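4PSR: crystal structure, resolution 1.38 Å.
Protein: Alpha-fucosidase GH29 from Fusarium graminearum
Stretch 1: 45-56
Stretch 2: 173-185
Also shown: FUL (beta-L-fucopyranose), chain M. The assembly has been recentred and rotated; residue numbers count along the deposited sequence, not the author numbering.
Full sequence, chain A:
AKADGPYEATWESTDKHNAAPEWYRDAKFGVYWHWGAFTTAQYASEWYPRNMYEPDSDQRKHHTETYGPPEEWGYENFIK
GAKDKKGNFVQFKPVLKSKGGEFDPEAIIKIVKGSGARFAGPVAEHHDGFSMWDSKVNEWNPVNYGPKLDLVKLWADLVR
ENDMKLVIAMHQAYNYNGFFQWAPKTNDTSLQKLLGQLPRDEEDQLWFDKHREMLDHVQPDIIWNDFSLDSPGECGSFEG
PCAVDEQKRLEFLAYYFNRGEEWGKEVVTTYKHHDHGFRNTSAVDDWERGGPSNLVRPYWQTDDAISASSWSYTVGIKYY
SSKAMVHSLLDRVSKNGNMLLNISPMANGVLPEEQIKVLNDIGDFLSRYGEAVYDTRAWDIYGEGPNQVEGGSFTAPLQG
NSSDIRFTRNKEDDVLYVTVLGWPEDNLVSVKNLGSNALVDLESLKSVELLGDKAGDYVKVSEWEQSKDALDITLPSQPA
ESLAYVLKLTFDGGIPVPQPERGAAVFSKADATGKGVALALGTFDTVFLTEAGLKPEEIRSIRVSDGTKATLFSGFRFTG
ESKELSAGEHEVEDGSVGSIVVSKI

Stretch 1 45-56: SEWYPRNMYEPD
Stretch 2 (173-185) AYNYNGFFQWAPK

This is an aromatic-rich contact between two irregular, turn-built segments, organised around one buried arginine and covering 720 Å² in all.

Stretch 1 opens with a type I turn, Ser-45 to Tyr-48, where Ser-45 OG (chi1 p) caps Trp-47 N at 3.0 Å; a short helix starting at Tyr-48 runs on toward a second type I turn, Asn-51 to Glu-54. Stretch 2 has a weakly bonded helix about 175-179, widened into a pi-type turn by Phe-179 N to Tyr-174 O (3.1 Å), then a type I turn from Phe-180 to Ala-183. Gly-178, at phi/psi 134/-18, sits where a CB would jam against the preceding carbonyl. Both chains advance in the same sense: Arg-50 CA lies 5.2 Å from Phe-180 CA, and Tyr-53 CA 5.3 Å from Trp-182 CA.

The CA-to-CB bond of Arg-50 points toward stretch 2, and the side chain is extended (chi1-chi3 all t, chi4 82°). Its NH1 donates to Gln-181 OE1 (3.0 Å) and Phe-179 O (3.2 Å), and NH2 donates to Gln-181 OE1 (3.2 Å), so the charge meets acceptors around the guanidinium edge. Trp-182 CH2 and Tyr-174 OH cover its opposite faces. Its aliphatic root is used too: Arg-50 CB stands 3.6 Å from the centroid of the Phe-179 ring (chi1 t), whose edge meets the face of Trp-47 (m) with planes at 86°. Trp-47 NE1 also donates to FUL O2 at 2.9 Å, tying this packing to the sugar.

Farther along, Trp-182 (m) lies under Glu-54 (t) and Pro-55: Glu-54 CG is 3.5 Å from its six-membered ring centroid, and Pro-55 CD 3.8 Å from its five-membered one. Asn-51 ND2 donates a hydrogen bond to Glu-54 OE1 at 2.9 Å. Tyr-53 (m) receives Ala-183 CA 3.8 Å from its ring centroid. Water 1 joins the backbones, donating to Arg-50 O (3.0 Å) and Phe-179 O (2.9 Å) while accepting from Trp-182 N (3.0 Å).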

# COMPACT_ATOMS: atom_id res chain seq x y z
N SER A 45 -21.05 -2.30 5.25
CA SER A 45 -19.74 -2.43 4.63
C SER A 45 -19.75 -3.56 3.63
O SER A 45 -20.76 -4.24 3.43
CB SER A 45 -18.65 -2.71 5.66
OG SER A 45 -18.80 -4.01 6.18
N GLU A 46 -18.60 -3.75 2.99
CA GLU A 46 -18.38 -4.89 2.12
C GLU A 46 -18.43 -6.23 2.85
O GLU A 46 -18.45 -7.26 2.19
CB GLU A 46 -17.04 -4.73 1.38
CG GLU A 46 -15.77 -4.93 2.22
CD GLU A 46 -15.47 -3.87 3.26
OE1 GLU A 46 -15.99 -2.74 3.19
OE2 GLU A 46 -14.67 -4.19 4.18
N TRP A 47 -18.44 -6.23 4.20
CA TRP A 47 -18.68 -7.47 4.96
C TRP A 47 -20.16 -7.80 5.11
O TRP A 47 -20.49 -8.79 5.75
CB TRP A 47 -17.98 -7.44 6.33
CG TRP A 47 -16.50 -7.75 6.27
CD1 TRP A 47 -15.62 -7.46 5.25
CD2 TRP A 47 -15.73 -8.44 7.27
NE1 TRP A 47 -14.36 -7.94 5.56
CE2 TRP A 47 -14.40 -8.54 6.79
CE3 TRP A 47 -16.03 -8.96 8.53
CZ2 TRP A 47 -13.39 -9.18 7.53
CZ3 TRP A 47 -15.02 -9.59 9.26
CH2 TRP A 47 -13.72 -9.70 8.76
N TYR A 48 -21.05 -7.03 4.49
CA TYR A 48 -22.50 -7.34 4.56
C TYR A 48 -22.83 -8.80 4.26
O TYR A 48 -23.66 -9.37 4.96
CB TYR A 48 -23.29 -6.43 3.64
CG TYR A 48 -24.79 -6.56 3.81
CD1 TYR A 48 -25.48 -5.74 4.68
CD2 TYR A 48 -25.52 -7.46 3.05
CE1 TYR A 48 -26.85 -5.84 4.84
CE2 TYR A 48 -26.88 -7.58 3.21
CZ TYR A 48 -27.55 -6.74 4.08
OH TYR A 48 -28.92 -6.82 4.22
N PRO A 49 -22.20 -9.43 3.25
CA PRO A 49 -22.55 -10.83 2.98
C PRO A 49 -22.33 -11.76 4.17
O PRO A 49 -23.05 -12.77 4.29
CB PRO A 49 -21.62 -11.21 1.81
CG PRO A 49 -21.23 -9.90 1.17
CD PRO A 49 -21.21 -8.90 2.28
N ARG A 50 -21.31 -11.47 4.98
CA ARG A 50 -21.04 -12.24 6.21
C ARG A 50 -22.01 -11.83 7.32
O ARG A 50 -22.64 -12.69 7.97
CB ARG A 50 -19.61 -11.96 6.65
CG ARG A 50 -19.32 -12.13 8.16
CD ARG A 50 -17.84 -11.93 8.42
NE ARG A 50 -17.45 -12.03 9.84
CZ ARG A 50 -17.25 -13.18 10.45
NH1 ARG A 50 -17.45 -14.32 9.84
NH2 ARG A 50 -16.84 -13.18 11.71
N ASN A 51 -22.13 -10.53 7.56
CA ASN A 51 -22.86 -10.07 8.74
C ASN A 51 -24.38 -10.15 8.61
O ASN A 51 -25.06 -10.14 9.63
CB ASN A 51 -22.42 -8.65 9.13
CG ASN A 51 -20.96 -8.56 9.50
OD1 ASN A 51 -20.18 -7.90 8.82
ND2 ASN A 51 -20.58 -9.21 10.61
N MET A 52 -24.93 -10.22 7.40
CA MET A 52 -26.36 -10.36 7.22
C MET A 52 -26.87 -11.64 7.92
O MET A 52 -28.07 -11.74 8.23
CB MET A 52 -26.75 -10.37 5.73
CG MET A 52 -26.12 -11.50 4.91
SD MET A 52 -26.79 -11.66 3.24
CE MET A 52 -28.26 -12.66 3.56
N TYR A 53 -26.00 -12.61 8.10
CA TYR A 53 -26.35 -13.88 8.75
C TYR A 53 -26.02 -13.90 10.25
O TYR A 53 -26.41 -14.83 10.94
CB TYR A 53 -25.58 -15.02 8.12
CG TYR A 53 -25.85 -15.33 6.67
CD1 TYR A 53 -26.95 -16.06 6.28
CD2 TYR A 53 -24.93 -14.95 5.68
CE1 TYR A 53 -27.15 -16.40 4.95
CE2 TYR A 53 -25.11 -15.30 4.36
CZ TYR A 53 -26.23 -16.02 3.99
OH TYR A 53 -26.41 -16.40 2.66
N GLU A 54 -25.27 -12.93 10.73
CA GLU A 54 -24.74 -12.98 12.10
C GLU A 54 -25.89 -12.87 13.11
O GLU A 54 -26.73 -12.00 12.99
CB GLU A 54 -23.75 -11.84 12.32
CG GLU A 54 -23.05 -11.87 13.67
CD GLU A 54 -22.15 -10.68 13.87
OE1 GLU A 54 -22.08 -9.82 12.96
OE2 GLU A 54 -21.49 -10.61 14.93
N PRO A 55 -25.92 -13.75 14.13
CA PRO A 55 -26.98 -13.62 15.13
C PRO A 55 -27.00 -12.27 15.80
O PRO A 55 -25.95 -11.76 16.18
CB PRO A 55 -26.64 -14.74 16.14
CG PRO A 55 -25.96 -15.76 15.33
CD PRO A 55 -25.17 -15.00 14.26
N ASP A 56 -28.20 -11.70 15.91
CA ASP A 56 -28.43 -10.46 16.65
C ASP A 56 -27.71 -9.22 16.09
O ASP A 56 -27.60 -8.20 16.78
CB ASP A 56 -28.04 -10.66 18.13
CG ASP A 56 -28.66 -9.62 19.05
OD1 ASP A 56 -29.70 -9.03 18.69
OD2 ASP A 56 -28.10 -9.40 20.14
N ALA A 173 -9.26 -16.39 0.16
CA ALA A 173 -8.92 -17.32 1.25
C ALA A 173 -9.91 -17.28 2.39
O ALA A 173 -10.30 -18.35 2.92
CB ALA A 173 -7.54 -17.05 1.78
N TYR A 174 -10.35 -16.10 2.83
CA TYR A 174 -11.21 -16.05 4.02
C TYR A 174 -12.60 -16.59 3.72
O TYR A 174 -13.35 -17.02 4.62
CB TYR A 174 -11.24 -14.64 4.60
CG TYR A 174 -12.01 -14.47 5.88
CD1 TYR A 174 -11.91 -15.40 6.92
CD2 TYR A 174 -12.77 -13.33 6.10
CE1 TYR A 174 -12.61 -15.22 8.09
CE2 TYR A 174 -13.48 -13.15 7.28
CZ TYR A 174 -13.37 -14.08 8.28
OH TYR A 174 -14.10 -13.85 9.44
N ASN A 175 -12.94 -16.65 2.43
CA ASN A 175 -14.21 -17.24 2.00
C ASN A 175 -14.54 -18.59 2.65
O ASN A 175 -15.70 -18.80 3.02
CB ASN A 175 -14.20 -17.38 0.46
CG ASN A 175 -15.38 -18.15 -0.07
OD1 ASN A 175 -15.25 -19.34 -0.37
ND2 ASN A 175 -16.54 -17.50 -0.14
N TYR A 176 -13.55 -19.45 2.77
CA TYR A 176 -13.75 -20.78 3.34
C TYR A 176 -13.07 -20.94 4.68
O TYR A 176 -12.97 -22.08 5.18
CB TYR A 176 -13.31 -21.87 2.37
CG TYR A 176 -11.85 -21.93 1.97
CD1 TYR A 176 -11.36 -21.17 0.90
CD2 TYR A 176 -10.96 -22.83 2.60
CE1 TYR A 176 -10.06 -21.27 0.50
CE2 TYR A 176 -9.62 -22.91 2.21
CZ TYR A 176 -9.19 -22.15 1.14
OH TYR A 176 -7.89 -22.23 0.71
N ASN A 177 -12.58 -19.84 5.25
CA ASN A 177 -11.90 -19.84 6.55
C ASN A 177 -12.68 -19.05 7.59
O ASN A 177 -12.12 -18.64 8.59
CB ASN A 177 -10.45 -19.35 6.44
CG ASN A 177 -9.51 -20.42 5.99
OD1 ASN A 177 -9.18 -21.34 6.77
ND2 ASN A 177 -9.05 -20.35 4.76
N GLY A 178 -13.97 -18.83 7.36
CA GLY A 178 -14.85 -18.27 8.36
C GLY A 178 -15.77 -17.16 7.90
O GLY A 178 -16.75 -16.88 8.57
N PHE A 179 -15.50 -16.51 6.77
CA PHE A 179 -16.34 -15.38 6.37
C PHE A 179 -17.82 -15.70 6.42
O PHE A 179 -18.61 -14.92 6.93
CB PHE A 179 -15.97 -14.95 4.95
CG PHE A 179 -16.64 -13.67 4.48
CD1 PHE A 179 -16.27 -12.44 4.99
CD2 PHE A 179 -17.59 -13.71 3.48
CE1 PHE A 179 -16.85 -11.26 4.52
CE2 PHE A 179 -18.17 -12.54 3.00
CZ PHE A 179 -17.80 -11.33 3.54
N PHE A 180 -18.19 -16.85 5.87
CA PHE A 180 -19.59 -17.25 5.79
C PHE A 180 -19.97 -18.22 6.93
O PHE A 180 -20.87 -19.03 6.79
CB PHE A 180 -19.88 -17.88 4.43
CG PHE A 180 -20.08 -16.88 3.30
CD1 PHE A 180 -21.05 -15.90 3.40
CD2 PHE A 180 -19.36 -17.01 2.10
CE1 PHE A 180 -21.30 -15.01 2.34
CE2 PHE A 180 -19.63 -16.11 1.03
CZ PHE A 180 -20.58 -15.15 1.16
N GLN A 181 -19.33 -18.10 8.08
CA GLN A 181 -19.57 -19.06 9.18
C GLN A 181 -21.03 -19.10 9.64
O GLN A 181 -21.48 -20.14 10.16
CB GLN A 181 -18.66 -18.74 10.38
CG GLN A 181 -18.97 -17.46 11.11
CD GLN A 181 -17.95 -17.19 12.18
OE1 GLN A 181 -17.06 -16.37 12.03
NE2 GLN A 181 -18.08 -17.90 13.30
N TRP A 182 -21.77 -18.00 9.49
CA TRP A 182 -23.16 -17.94 9.97
C TRP A 182 -24.22 -18.30 8.91
O TRP A 182 -25.42 -18.29 9.21
CB TRP A 182 -23.46 -16.59 10.60
CG TRP A 182 -22.57 -16.27 11.79
CD1 TRP A 182 -22.43 -17.05 12.92
CD2 TRP A 182 -21.70 -15.15 11.97
NE1 TRP A 182 -21.54 -16.46 13.79
CE2 TRP A 182 -21.08 -15.29 13.24
CE3 TRP A 182 -21.38 -14.03 11.20
CZ2 TRP A 182 -20.16 -14.36 13.75
CZ3 TRP A 182 -20.46 -13.09 11.72
CH2 TRP A 182 -19.84 -13.28 12.97
N ALA A 183 -23.79 -18.55 7.67
CA ALA A 183 -24.74 -18.97 6.63
C ALA A 183 -25.26 -20.37 6.94
O ALA A 183 -24.50 -21.20 7.43
CB ALA A 183 -24.09 -18.95 5.25
N PRO A 184 -26.53 -20.65 6.60
CA PRO A 184 -27.03 -22.01 6.80
C PRO A 184 -26.21 -23.02 6.01
O PRO A 184 -25.73 -22.75 4.90
CB PRO A 184 -28.45 -21.94 6.23
CG PRO A 184 -28.83 -20.50 6.25
CD PRO A 184 -27.55 -19.73 6.06
N LYS A 185 -26.07 -24.22 6.55
CA LYS A 185 -25.50 -25.30 5.80
C LYS A 185 -26.41 -25.64 4.64
O LYS A 185 -27.64 -25.57 4.76
CB LYS A 185 -25.36 -26.54 6.69
CG LYS A 185 -24.43 -26.33 7.85
CD LYS A 185 -23.09 -25.77 7.40
CE LYS A 185 -22.17 -25.43 8.56
NZ LYS A 185 -20.99 -24.68 8.07
C1 FUL M . -9.46 -6.49 4.77
C2 FUL M . -10.79 -7.00 4.26
O2 FUL M . -11.44 -7.87 5.20
C3 FUL M . -11.62 -5.78 3.99
O3 FUL M . -12.91 -6.19 3.57
C4 FUL M . -10.92 -4.98 2.92
O4 FUL M . -10.89 -5.73 1.71
C5 FUL M . -9.52 -4.64 3.39
C6 FUL M . -8.71 -3.90 2.34
O5 FUL M . -8.77 -5.79 3.76
O1 FUL M . -8.66 -7.60 5.12
O HOH W 1 -21.32 -15.43 7.94
O HOH W 2 -26.71 -17.73 12.10